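Side-chain contacts in nitroalkane oxidase (Podospora anserina, PDB 3MKH), which oxidises primary and secondary nitroalkanes to aldehydes or ketones with its FAD cofactor, consuming oxygen and releasing nitrite and hydrogen peroxide: residues Glu198-Pro202 against Glu203-Met207; Thr368-Ile371 against Asn372-Ile376; Ala53-Ala57 against Gly58-Gly62; Gly401-Gly404 against Ile405-His409. All coordinates share one frame; numbering follows the deposited sequence.

Interaction 1 (Glu198-Pro202 against Glu203-Met207); sequences EGQDP and ENKVM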
loop_
_atom_site.group_PDB
_atom_site.type_symbol
_atom_site.label_atom_id
_atom_site.label_comp_id
_atom_site.label_asym_id
_atom_site.label_seq_id
_atom_site.Cartn_x
_atom_site.Cartn_y
_atom_site.Cartn_z
ATOM N N GLU A 198 41.695 18.564 2.732
ATOM C CA GLU A 198 41.030 18.544 1.431
ATOM C C GLU A 198 40.670 17.121 0.985
ATOM O O GLU A 198 41.549 16.279 0.824
ATOM C CB GLU A 198 41.931 19.211 0.384
ATOM C CG GLU A 198 41.362 19.196 -1.019
ATOM C CD GLU A 198 39.967 19.786 -1.070
ATOM O OE1 GLU A 198 39.724 20.801 -0.378
ATOM O OE2 GLU A 198 39.113 19.231 -1.797
ATOM N N GLY A 199 39.379 16.854 0.792
ATOM C CA GLY A 199 38.923 15.534 0.375
ATOM C C GLY A 199 39.034 14.424 1.418
ATOM O O GLY A 199 38.930 13.234 1.093
ATOM N N GLN A 200 39.247 14.798 2.675
ATOM C CA GLN A 200 39.320 13.817 3.755
ATOM C C GLN A 200 37.912 13.358 4.149
ATOM O O GLN A 200 36.967 14.137 4.100
ATOM C CB GLN A 200 40.041 14.418 4.965
ATOM C CG GLN A 200 40.364 13.425 6.077
ATOM C CD GLN A 200 41.080 14.076 7.262
ATOM O OE1 GLN A 200 41.209 15.301 7.331
ATOM N NE2 GLN A 200 41.542 13.258 8.200
ATOM N N ASP A 201 37.783 12.088 4.523
ATOM C CA ASP A 201 36.522 11.538 5.018
ATOM C C ASP A 201 36.166 12.164 6.374
ATOM O O ASP A 201 36.914 12.026 7.331
ATOM C CB ASP A 201 36.660 10.015 5.166
ATOM C CG ASP A 201 35.347 9.320 5.524
ATOM O OD1 ASP A 201 34.396 9.984 6.012
ATOM O OD2 ASP A 201 35.274 8.087 5.319
ATOM N N PRO A 202 35.019 12.859 6.458
ATOM C CA PRO A 202 34.592 13.491 7.719
ATOM C C PRO A 202 34.523 12.503 8.891
ATOM O O PRO A 202 34.638 12.892 10.061
ATOM C CB PRO A 202 33.184 14.010 7.389
ATOM C CG PRO A 202 33.200 14.231 5.930
ATOM C CD PRO A 202 34.123 13.192 5.338
ATOM N N GLU A 203 34.313 11.234 8.574
ATOM C CA GLU A 203 34.269 10.191 9.587
ATOM C C GLU A 203 35.535 10.167 10.448
ATOM O O GLU A 203 35.482 9.805 11.627
ATOM C CB GLU A 203 34.017 8.820 8.949
ATOM C CG GLU A 203 33.966 7.699 9.974
ATOM C CD GLU A 203 33.286 6.446 9.456
ATOM O OE1 GLU A 203 32.703 6.483 8.348
ATOM O OE2 GLU A 203 33.337 5.420 10.169
ATOM N N ASN A 204 36.664 10.566 9.861
ATOM C CA ASN A 204 37.958 10.578 10.557
ATOM C C ASN A 204 38.036 11.532 11.757
ATOM O O ASN A 204 38.940 11.410 12.584
ATOM C CB ASN A 204 39.085 10.953 9.584
ATOM C CG ASN A 204 39.321 9.901 8.492
ATOM O OD1 ASN A 204 38.756 8.805 8.516
ATOM N ND2 ASN A 204 40.178 10.241 7.531
ATOM N N LYS A 205 37.129 12.508 11.825
ATOM C CA LYS A 205 37.147 13.517 12.894
ATOM C C LYS A 205 36.133 13.237 14.016
ATOM O O LYS A 205 36.101 13.940 15.040
ATOM C CB LYS A 205 36.870 14.915 12.320
ATOM C CG LYS A 205 37.640 15.233 11.059
ATOM C CD LYS A 205 39.136 15.298 11.333
ATOM C CE LYS A 205 39.557 16.671 11.859
ATOM N NZ LYS A 205 41.049 16.726 12.036
ATOM N N VAL A 206 35.308 12.218 13.831
ATOM C CA VAL A 206 34.211 11.987 14.782
ATOM C C VAL A 206 34.657 11.295 16.062
ATOM O O VAL A 206 35.396 10.295 16.022
ATOM C CB VAL A 206 33.049 11.230 14.126
ATOM C CG1 VAL A 206 31.919 11.000 15.147
ATOM C CG2 VAL A 206 32.535 12.032 12.954
ATOM N N MET A 207 34.231 11.858 17.189
ATOM C CA MET A 207 34.575 11.372 18.518
ATOM C C MET A 207 33.326 11.155 19.354
ATOM O O MET A 207 32.264 11.676 19.038
ATOM C CB MET A 207 35.419 12.404 19.270
ATOM C CG MET A 207 36.631 12.957 18.557
ATOM S SD MET A 207 37.383 14.291 19.519
ATOM C CE MET A 207 37.960 13.410 20.958
HETATM O O HOH W 1 42.322 16.409 9.541
#

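Interaction 2 (Thr368-Ile371 against Asn372-Ile376); sequences TDVI and NAVGI. With FAD (flavin-adenine dinucleotide), chain H.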
loop_
_atom_site.group_PDB
_atom_site.type_symbol
_atom_site.label_atom_id
_atom_site.label_comp_id
_atom_site.label_asym_id
_atom_site.label_seq_id
_atom_site.Cartn_x
_atom_site.Cartn_y
_atom_site.Cartn_z
ATOM N N THR A 368 -3.528 3.140 12.088
ATOM C CA THR A 368 -4.493 3.763 11.176
ATOM C C THR A 368 -5.591 2.769 10.799
ATOM O O THR A 368 -6.762 3.140 10.724
ATOM C CB THR A 368 -3.832 4.405 9.898
ATOM O OG1 THR A 368 -2.964 3.463 9.254
ATOM C CG2 THR A 368 -3.011 5.620 10.289
ATOM N N ASP A 369 -5.210 1.509 10.574
ATOM C CA ASP A 369 -6.190 0.457 10.278
ATOM C C ASP A 369 -7.172 0.279 11.421
ATOM O O ASP A 369 -8.375 0.128 11.209
ATOM C CB ASP A 369 -5.501 -0.891 10.036
ATOM C CG ASP A 369 -5.031 -1.066 8.611
ATOM O OD1 ASP A 369 -5.421 -0.256 7.743
ATOM O OD2 ASP A 369 -4.273 -2.032 8.354
ATOM N N VAL A 370 -6.652 0.250 12.645
ATOM C CA VAL A 370 -7.511 0.045 13.800
ATOM C C VAL A 370 -8.481 1.221 14.014
ATOM O O VAL A 370 -9.637 1.037 14.398
ATOM C CB VAL A 370 -6.651 -0.237 15.051
ATOM C CG1 VAL A 370 -7.411 0.064 16.284
ATOM C CG2 VAL A 370 -6.162 -1.702 15.008
ATOM N N ILE A 371 -8.012 2.432 13.753
ATOM C CA ILE A 371 -8.889 3.605 13.808
ATOM C C ILE A 371 -10.061 3.457 12.813
ATOM O O ILE A 371 -11.215 3.706 13.148
ATOM C CB ILE A 371 -8.070 4.887 13.565
ATOM C CG1 ILE A 371 -7.311 5.256 14.851
ATOM C CG2 ILE A 371 -8.956 6.042 13.080
ATOM C CD1 ILE A 371 -6.171 6.256 14.628
ATOM N N ASN A 372 -9.767 3.018 11.598
ATOM C CA ASN A 372 -10.835 2.804 10.615
ATOM C C ASN A 372 -11.827 1.709 11.022
ATOM O O ASN A 372 -13.033 1.818 10.776
ATOM C CB ASN A 372 -10.229 2.534 9.233
ATOM C CG ASN A 372 -9.609 3.779 8.636
ATOM O OD1 ASN A 372 -10.005 4.878 8.993
ATOM N ND2 ASN A 372 -8.609 3.626 7.766
ATOM N N ALA A 373 -11.318 0.663 11.669
ATOM C CA ALA A 373 -12.156 -0.464 12.070
ATOM C C ALA A 373 -13.072 -0.075 13.226
ATOM O O ALA A 373 -14.260 -0.400 13.234
ATOM C CB ALA A 373 -11.274 -1.655 12.460
ATOM N N VAL A 374 -12.510 0.632 14.200
ATOM C CA VAL A 374 -13.270 1.096 15.360
ATOM C C VAL A 374 -14.283 2.191 14.988
ATOM O O VAL A 374 -15.383 2.248 15.547
ATOM C CB VAL A 374 -12.318 1.573 16.487
ATOM C CG1 VAL A 374 -13.102 2.278 17.606
ATOM C CG2 VAL A 374 -11.544 0.364 17.038
ATOM N N GLY A 375 -13.921 3.031 14.021
ATOM C CA GLY A 375 -14.834 4.042 13.523
ATOM C C GLY A 375 -14.711 5.343 14.287
ATOM O O GLY A 375 -13.665 5.647 14.854
ATOM N N ILE A 376 -15.792 6.108 14.313
ATOM C CA ILE A 376 -15.753 7.452 14.853
ATOM C C ILE A 376 -15.324 7.470 16.317
ATOM O O ILE A 376 -14.676 8.413 16.768
ATOM C CB ILE A 376 -17.113 8.165 14.676
ATOM C CG1 ILE A 376 -16.958 9.660 14.934
ATOM C CG2 ILE A 376 -18.180 7.526 15.545
ATOM C CD1 ILE A 376 -16.057 10.327 13.913
HETATM P PA FAD H . -20.419 3.215 13.762
HETATM O O1A FAD H . -21.778 2.699 13.899
HETATM O O2A FAD H . -19.828 3.944 14.888
HETATM O O5B FAD H . -19.453 1.981 13.326
HETATM C C5B FAD H . -18.068 1.954 13.708
HETATM C C4B FAD H . -17.257 0.832 13.022
HETATM O O4B FAD H . -17.926 -0.433 13.221
HETATM C C3B FAD H . -17.181 1.033 11.512
HETATM O O3B FAD H . -16.015 1.790 11.175
HETATM C C2B FAD H . -17.063 -0.394 10.974
HETATM O O2B FAD H . -15.702 -0.807 10.946
HETATM C C1B FAD H . -17.813 -1.240 12.003
HETATM N N9A FAD H . -19.160 -1.634 11.477
HETATM C C8A FAD H . -20.329 -1.392 12.062
HETATM N N7A FAD H . -21.312 -1.888 11.316
HETATM C C5A FAD H . -20.772 -2.458 10.247
HETATM C C6A FAD H . -21.294 -3.127 9.142
HETATM N N6A FAD H . -22.607 -3.309 8.989
HETATM N N1A FAD H . -20.446 -3.591 8.220
HETATM C C2A FAD H . -19.142 -3.422 8.353
HETATM N N3A FAD H . -18.616 -2.790 9.390
HETATM C C4A FAD H . -19.404 -2.296 10.350
HETATM N N1 FAD H . -22.765 12.923 13.198
HETATM C C2 FAD H . -23.948 13.601 12.923
HETATM O O2 FAD H . -25.018 13.026 13.074
HETATM N N3 FAD H . -23.914 14.924 12.480
HETATM C C4 FAD H . -22.692 15.574 12.316
HETATM O O4 FAD H . -22.665 16.739 11.930
HETATM C C4X FAD H . -21.512 14.895 12.591
HETATM N N5 FAD H . -20.278 15.528 12.432
HETATM C C5X FAD H . -19.154 14.978 13.050
HETATM C C6 FAD H . -18.008 15.743 13.219
HETATM C C7 FAD H . -16.893 15.197 13.834
HETATM C C7M FAD H . -15.631 16.034 14.022
HETATM C C8 FAD H . -16.925 13.883 14.273
HETATM C C8M FAD H . -15.699 13.276 14.953
HETATM C C9 FAD H . -18.072 13.117 14.103
HETATM C C9A FAD H . -19.189 13.664 13.487
HETATM N N10 FAD H . -20.355 12.909 13.309
HETATM C C10 FAD H . -21.548 13.576 13.031
HETATM C "C1'" FAD H . -20.337 11.431 13.412
HETATM C "C2'" FAD H . -19.798 10.804 12.126
HETATM O "O2'" FAD H . -20.623 11.184 11.030
HETATM C "C3'" FAD H . -19.683 9.268 12.209
HETATM O "O3'" FAD H . -19.188 8.769 10.968
HETATM C "C4'" FAD H . -21.006 8.565 12.519
HETATM O "O4'" FAD H . -21.268 8.621 13.911
HETATM C "C5'" FAD H . -20.920 7.095 12.113
HETATM O "O5'" FAD H . -19.740 6.491 12.652
HETATM P P FAD H . -19.193 5.104 12.080
HETATM O O1P FAD H . -19.111 5.207 10.610
HETATM O O2P FAD H . -18.003 4.726 12.851
HETATM O O3P FAD H . -20.396 4.123 12.459
HETATM O O HOH W 2 -7.608 0.954 6.756
#

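Interaction 3 (Ala53-Ala57 against Gly58-Gly62); sequences AAVSA and GILKG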
loop_
_atom_site.group_PDB
_atom_site.type_symbol
_atom_site.label_atom_id
_atom_site.label_comp_id
_atom_site.label_asym_id
_atom_site.label_seq_id
_atom_site.Cartn_x
_atom_site.Cartn_y
_atom_site.Cartn_z
ATOM N N ALA A 53 12.075 3.788 41.250
ATOM C CA ALA A 53 11.567 2.466 41.600
ATOM C C ALA A 53 12.073 1.413 40.620
ATOM O O ALA A 53 12.365 0.281 41.023
ATOM C CB ALA A 53 10.025 2.459 41.661
ATOM N N ALA A 54 12.159 1.778 39.336
ATOM C CA ALA A 54 12.697 0.881 38.306
ATOM C C ALA A 54 14.173 0.629 38.543
ATOM O O ALA A 54 14.681 -0.482 38.338
ATOM C CB ALA A 54 12.484 1.475 36.905
ATOM N N VAL A 55 14.870 1.667 38.976
ATOM C CA VAL A 55 16.279 1.537 39.301
ATOM C C VAL A 55 16.456 0.542 40.455
ATOM O O VAL A 55 17.314 -0.365 40.401
ATOM C CB VAL A 55 16.908 2.873 39.686
ATOM C CG1 VAL A 55 18.307 2.630 40.301
ATOM C CG2 VAL A 55 17.005 3.804 38.463
ATOM N N SER A 56 15.634 0.707 41.485
ATOM C CA SER A 56 15.684 -0.173 42.652
ATOM C C SER A 56 15.357 -1.624 42.291
ATOM O O SER A 56 15.866 -2.559 42.916
ATOM C CB SER A 56 14.757 0.338 43.754
ATOM O OG SER A 56 14.817 -0.538 44.861
ATOM N N ALA A 57 14.529 -1.799 41.265
ATOM C CA ALA A 57 14.196 -3.116 40.722
ATOM C C ALA A 57 15.323 -3.730 39.868
ATOM O O ALA A 57 15.197 -4.861 39.395
ATOM C CB ALA A 57 12.893 -3.036 39.913
ATOM N N GLY A 58 16.414 -2.986 39.677
ATOM C CA GLY A 58 17.575 -3.490 38.966
ATOM C C GLY A 58 17.622 -3.193 37.468
ATOM O O GLY A 58 18.470 -3.740 36.760
ATOM N N ILE A 59 16.736 -2.323 36.978
ATOM C CA ILE A 59 16.607 -2.116 35.528
ATOM C C ILE A 59 17.880 -1.546 34.877
ATOM O O ILE A 59 18.253 -1.936 33.774
ATOM C CB ILE A 59 15.372 -1.244 35.156
ATOM C CG1 ILE A 59 14.097 -1.904 35.657
ATOM C CG2 ILE A 59 15.231 -1.121 33.644
ATOM C CD1 ILE A 59 13.831 -3.265 35.005
ATOM N N LEU A 60 18.545 -0.624 35.559
ATOM C CA LEU A 60 19.756 -0.028 35.009
ATOM C C LEU A 60 20.917 -1.038 34.989
ATOM O O LEU A 60 21.706 -1.071 34.040
ATOM C CB LEU A 60 20.132 1.243 35.778
ATOM C CG LEU A 60 19.542 2.566 35.255
ATOM C CD1 LEU A 60 18.191 2.418 34.630
ATOM C CD2 LEU A 60 19.566 3.692 36.293
ATOM N N LYS A 61 21.034 -1.853 36.032
ATOM C CA LYS A 61 22.059 -2.908 36.022
ATOM C C LYS A 61 21.903 -3.790 34.785
ATOM O O LYS A 61 22.886 -4.259 34.200
ATOM C CB LYS A 61 21.962 -3.775 37.284
ATOM C CG LYS A 61 22.057 -3.005 38.608
ATOM C CD LYS A 61 22.032 -3.975 39.800
ATOM C CE LYS A 61 21.185 -3.439 40.951
ATOM N NZ LYS A 61 21.395 -4.206 42.226
ATOM N N GLY A 62 20.652 -4.020 34.401
ATOM C CA GLY A 62 20.325 -4.830 33.244
ATOM C C GLY A 62 20.653 -4.194 31.904
ATOM O O GLY A 62 20.639 -4.866 30.876
HETATM O O HOH W 3 19.111 -0.570 38.425
#

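Interaction 4 (Gly401-Gly404 against Ile405-His409); sequences GNVG and IRRRH. With FAD (flavin-adenine dinucleotide), chain E.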
loop_
_atom_site.group_PDB
_atom_site.type_symbol
_atom_site.label_atom_id
_atom_site.label_comp_id
_atom_site.label_asym_id
_atom_site.label_seq_id
_atom_site.Cartn_x
_atom_site.Cartn_y
_atom_site.Cartn_z
ATOM N N GLY A 401 16.081 8.108 11.339
ATOM C CA GLY A 401 14.885 8.037 10.507
ATOM C C GLY A 401 15.026 7.045 9.365
ATOM O O GLY A 401 16.135 6.852 8.862
ATOM N N ASN A 402 13.923 6.420 8.952
ATOM C CA ASN A 402 13.998 5.409 7.892
ATOM C C ASN A 402 14.478 5.966 6.542
ATOM O O ASN A 402 15.226 5.307 5.816
ATOM C CB ASN A 402 12.666 4.685 7.705
ATOM C CG ASN A 402 12.278 3.844 8.916
ATOM O OD1 ASN A 402 11.150 3.362 9.006
ATOM N ND2 ASN A 402 13.201 3.676 9.848
ATOM N N VAL A 403 14.057 7.182 6.207
ATOM C CA VAL A 403 14.289 7.701 4.850
ATOM C C VAL A 403 15.703 8.250 4.674
ATOM O O VAL A 403 16.344 8.030 3.646
ATOM C CB VAL A 403 13.253 8.797 4.495
ATOM C CG1 VAL A 403 13.510 9.375 3.096
ATOM C CG2 VAL A 403 11.839 8.226 4.596
ATOM N N GLY A 404 16.177 8.968 5.687
ATOM C CA GLY A 404 17.452 9.653 5.623
ATOM C C GLY A 404 18.623 8.842 6.143
ATOM O O GLY A 404 19.772 9.126 5.800
ATOM N N ILE A 405 18.341 7.848 6.982
ATOM C CA ILE A 405 19.417 7.125 7.669
ATOM C C ILE A 405 19.349 5.611 7.479
ATOM O O ILE A 405 20.207 5.022 6.800
ATOM C CB ILE A 405 19.464 7.484 9.165
ATOM C CG1 ILE A 405 19.663 9.004 9.309
ATOM C CG2 ILE A 405 20.560 6.682 9.883
ATOM C CD1 ILE A 405 20.058 9.458 10.698
ATOM N N ARG A 406 18.341 4.979 8.078
ATOM C CA ARG A 406 18.237 3.520 8.018
ATOM C C ARG A 406 18.294 2.966 6.573
ATOM O O ARG A 406 19.069 2.044 6.298
ATOM C CB ARG A 406 17.016 3.003 8.793
ATOM C CG ARG A 406 16.946 3.443 10.266
ATOM C CD ARG A 406 18.278 3.291 11.011
ATOM N NE ARG A 406 18.058 3.255 12.464
ATOM C CZ ARG A 406 18.818 2.593 13.337
ATOM N NH1 ARG A 406 19.886 1.909 12.926
ATOM N NH2 ARG A 406 18.505 2.611 14.631
ATOM N N ARG A 407 17.504 3.510 5.649
ATOM C CA ARG A 407 17.570 3.002 4.272
ATOM C C ARG A 407 18.910 3.301 3.560
ATOM O O ARG A 407 19.315 2.548 2.673
ATOM C CB ARG A 407 16.380 3.459 3.422
ATOM C CG ARG A 407 15.037 2.842 3.842
ATOM C CD ARG A 407 13.919 3.135 2.799
ATOM N NE ARG A 407 12.678 2.454 3.171
ATOM C CZ ARG A 407 11.739 2.992 3.943
ATOM N NH1 ARG A 407 11.866 4.241 4.389
ATOM N NH2 ARG A 407 10.663 2.291 4.249
ATOM N N ARG A 408 19.573 4.401 3.927
ATOM C CA ARG A 408 20.904 4.725 3.386
ATOM C C ARG A 408 21.931 3.705 3.870
ATOM O O ARG A 408 22.863 3.366 3.151
ATOM C CB ARG A 408 21.376 6.122 3.807
ATOM C CG ARG A 408 20.545 7.282 3.290
ATOM C CD ARG A 408 20.126 7.070 1.846
ATOM N NE ARG A 408 18.677 7.025 1.776
ATOM C CZ ARG A 408 17.969 6.195 1.018
ATOM N NH1 ARG A 408 18.564 5.316 0.221
ATOM N NH2 ARG A 408 16.641 6.256 1.069
ATOM N N HIS A 409 21.786 3.241 5.107
ATOM C CA HIS A 409 22.664 2.181 5.580
ATOM C C HIS A 409 22.419 0.873 4.814
ATOM O O HIS A 409 23.363 0.244 4.355
ATOM C CB HIS A 409 22.541 2.000 7.091
ATOM C CG HIS A 409 23.207 3.090 7.873
ATOM N ND1 HIS A 409 24.287 2.863 8.696
ATOM C CD2 HIS A 409 22.964 4.421 7.931
ATOM C CE1 HIS A 409 24.669 4.003 9.245
ATOM N NE2 HIS A 409 23.884 4.964 8.795
HETATM P PA FAD E . 17.413 14.439 9.723
HETATM O O1A FAD E . 18.798 14.834 9.480
HETATM O O2A FAD E . 16.572 15.277 10.579
HETATM O O5B FAD E . 16.688 14.255 8.301
HETATM C C5B FAD E . 15.325 14.632 8.116
HETATM C C4B FAD E . 14.730 14.099 6.799
HETATM O O4B FAD E . 15.434 14.685 5.696
HETATM C C3B FAD E . 14.931 12.592 6.658
HETATM O O3B FAD E . 13.816 11.899 7.221
HETATM C C2B FAD E . 14.942 12.405 5.152
HETATM O O2B FAD E . 13.611 12.284 4.663
HETATM C C1B FAD E . 15.569 13.702 4.639
HETATM N N9A FAD E . 17.009 13.451 4.355
HETATM C C8A FAD E . 18.041 14.044 4.947
HETATM N N7A FAD E . 19.178 13.571 4.451
HETATM C C5A FAD E . 18.868 12.667 3.529
HETATM C C6A FAD E . 19.617 11.859 2.686
HETATM N N6A FAD E . 20.943 11.901 2.711
HETATM N N1A FAD E . 18.982 11.037 1.844
HETATM C C2A FAD E . 17.663 10.989 1.812
HETATM N N3A FAD E . 16.919 11.747 2.600
HETATM C C4A FAD E . 17.489 12.590 3.467
HETATM N N1 FAD E . 18.529 11.637 19.303
HETATM C C2 FAD E . 19.657 11.347 20.060
HETATM O O2 FAD E . 20.749 11.759 19.695
HETATM N N3 FAD E . 19.544 10.589 21.221
HETATM C C4 FAD E . 18.302 10.120 21.641
HETATM O O4 FAD E . 18.214 9.456 22.671
HETATM C C4X FAD E . 17.175 10.412 20.885
HETATM N N5 FAD E . 15.913 9.953 21.274
HETATM C C5X FAD E . 14.773 10.534 20.709
HETATM C C6 FAD E . 13.520 10.363 21.291
HETATM C C7 FAD E . 12.399 10.953 20.720
HETATM C C7M FAD E . 11.021 10.777 21.351
HETATM C C8 FAD E . 12.533 11.711 19.564
HETATM C C8M FAD E . 11.307 12.365 18.926
HETATM C C9 FAD E . 13.781 11.872 18.982
HETATM C C9A FAD E . 14.901 11.288 19.553
HETATM N N10 FAD E . 16.157 11.455 18.972
HETATM C C10 FAD E . 17.291 11.167 19.721
HETATM C "C1'" FAD E . 16.297 11.918 17.571
HETATM C "C2'" FAD E . 16.223 10.742 16.596
HETATM O "O2'" FAD E . 17.312 9.854 16.823
HETATM C "C3'" FAD E . 16.205 11.183 15.124
HETATM O "O3'" FAD E . 15.918 10.046 14.322
HETATM C "C4'" FAD E . 17.532 11.787 14.641
HETATM O "O4'" FAD E . 17.629 13.147 15.041
HETATM C "C5'" FAD E . 17.627 11.714 13.112
HETATM O "O5'" FAD E . 16.490 12.317 12.492
HETATM P P FAD E . 16.209 12.122 10.935
HETATM O O1P FAD E . 16.395 10.703 10.611
HETATM O O2P FAD E . 14.937 12.762 10.599
HETATM O O3P FAD E . 17.445 12.933 10.287
#

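Interaction 1 (Glu198-Pro202 against Glu203-Met207)
D201 holds the start of the 3-10 turn at P202-K205 with both its side chain and its backbone. Three hydrogen bonds carry the contact. The carboxylate atom D201 OD1 accepts the backbone N of E203 at 2.9 Å. The donor comes from above the carboxylate plane, 48° out of it. The torsion of D201 explains the reach: CG is anti to the backbone N (chi1 -173°), beside its own carbonyl carbon, and this sets OD1 next to the E203 N-H. The carbonyl D201 O takes the N of N204 at 2.9 Å. One step on, P202 O takes the N of K205 at 3.1 Å.

One water adds a polar bridge. It donates to Q200 OE1 at 2.7 Å and accepts from K205 NZ at 2.8 Å. The lysine chain bends at chi2 and chi3 to bring NZ there. Both ends have a second partner: E197 N for the glutamine oxygen and T194 O for the lysine.

Charge works the other way at D201 and E203. Their side chains run alongside each other, the carboxylate planes 86° apart, with OD2 of D201 4.3 Å from OE1 of E203. This may favour protonation of one of them slightly.

Beyond the polar bonds there is little packing: the methyl V206 CG2 lies 3.7 Å from P202 O. The D201 bond makes an Asx turn. It opens a 3-10 turn that leads into strand 206-212 of the sheet.

Interaction 2 (Thr368-Ile371 against Asn372-Ile376)
T368 O receives the backbone N of N372 at 3.1 Å. The hydroxyl of T368 turns back into the helix, to the carbonyls of V364 and K365. Next, D369 O takes the N of A373. The D369 carboxylate has two partners. OD2 forms a salt bridge with K365. OD1 accepts a bond from a water, 2.7 Å away, which itself accepts from ND2 of N372. The N372 amide is thus tied to the helix turn before it.

V370 O is bonded to V374 N at 2.9 Å, and the V374 side chain lies over the same carbonyl. With chi1 at 170°, V374 CG2 is anti to its own carbonyl carbon and faces back along the helix, 4.2 Å from V370 CG1. F385 and A292 pack on both valines. All this is the C-terminal end of helix 345-374, in the helical C-terminal domain of the acyl-CoA dehydrogenase fold. The end of this helix meets an FAD whose other hydrogen-bond partners include S135, A141 and G401 of the second subunit.

I371 O takes the last of these helix bonds, from G375 N at 2.9 Å. The chain then leaves the helix with positive phi at G375, where a CB would clash with a phosphate oxygen. A373 O accepts the ribose hydroxyl O2B of FAD at 2.7 Å. I376 N donates to O2P of FAD at 3.0 Å, at 162°. I376 CD1 lies closest to the flavin, a tight 3.1 Å from its methyl C8M. An alanine here is likely to leave the dimethylbenzene end of the flavin without its packing partner.

Interaction 3 (Ala53-Ala57 against Gly58-Gly62)
I59 and A54 meet because CG1 of I59 is anti to its carbonyl carbon, beside the backbone N (chi1 -59°). That lays CG1 of I59 against A54 CB at 3.9 Å. V55 turns CG2 the same way, anti to its own carbonyl carbon. L60 sits at chi2 32°, away from a staggered value, and pushes CD2 against this methyl. V55 CG2 and L60 CD2 are 3.4 Å apart, tighter than usual for two carbons. The two side chains cross at a slant.

The backbone makes a Schellman motif at the end of helix 48-56. I59 N bonds to A54 O at 3.1 Å, and G58 N bonds to V55 O at 2.9 Å. The first bond is nearly straight, at 161°. The second donor stands well above the carbonyl plane. G58 has positive phi, and a CB there would run into A57 O. A water donates to V55 O at 2.7 Å and accepts a weak bond from L60 N. L25 and I96 pack on A54, while L21 and I96 pack on I59.

The A54-I59 pair is the apolar contact expected across a Schellman turn, between the residues that share its longer hydrogen bond. The backbone bonds end the helix and turn the chain out of it, while A54-I59 and V55-L60 pack across the turn. V55 O has two partners, one protein N-H and one water, so this carbonyl at the helix end is satisfied after the regular bonds stop.

Interaction 4 (Gly401-Gly404 against Ile405-His409)
R408 leans back over the turn before it. Its CB lies 3.9 Å from G404 O, and CG comes to 3.2 Å from the same oxygen. The chain then bends at chi2 and chi3, which brings CD near the adenine nitrogen N1A of FAD. At the tip, NE and NH2 grip one atom side-on: V403 O is 3.2 Å from NE and 3.1 Å from NH2. That oxygen lies at the guanidinium edge, near its plane. R407 CB covers part of one guanidinium face. NH2 also makes a salt bridge to D315 of the third subunit.

Helix 402-415 opens with a wider pi-type turn, with G401 at the N-cap beside the FAD phosphate. R407 N bonds to N402 O, five residues back, and R406 N likewise to G401 O at 3.0 Å. G401 O accepts I405 N as well, from the opposite face of its plane. G401 N donates to the FAD phosphate oxygen O1P at 2.7 Å.

A leucine in place of R408 would probably leave V403 O without its two side-chain donors and D315 of the third subunit without its mate.

The neighbouring arginines face other acids: R407 pairs with E361, and R406 with D399, the inferred proton acceptor. Each of the three arginines is therefore matched by a carboxylate. A phosphate at the N-terminal end of helix 402-415 is also likely to gain from the helix dipole.

Overall arrangement
The chain passes through interaction 3, then 1, 2 and 4. Interaction 3 closes helix 48-56 in the N-terminal helical domain. Interaction 1 leads into strand 206-212 of the sheet. Interactions 2 and 4 both belong to the C-terminal helical domain, at the end of helix 345-374 and the start of helix 402-415. Their centres are 29 Å apart, and they serve two different FAD molecules. Both touch the second subunit, so each FAD site is built from two subunits, consistent with subunit pairing helping to hold the cofactor. Interactions 1 and 2 are the most distant pair, with centres 49 Å apart. Interactions 1 and 4 are the nearest, at 21 Å. None of the four touches another.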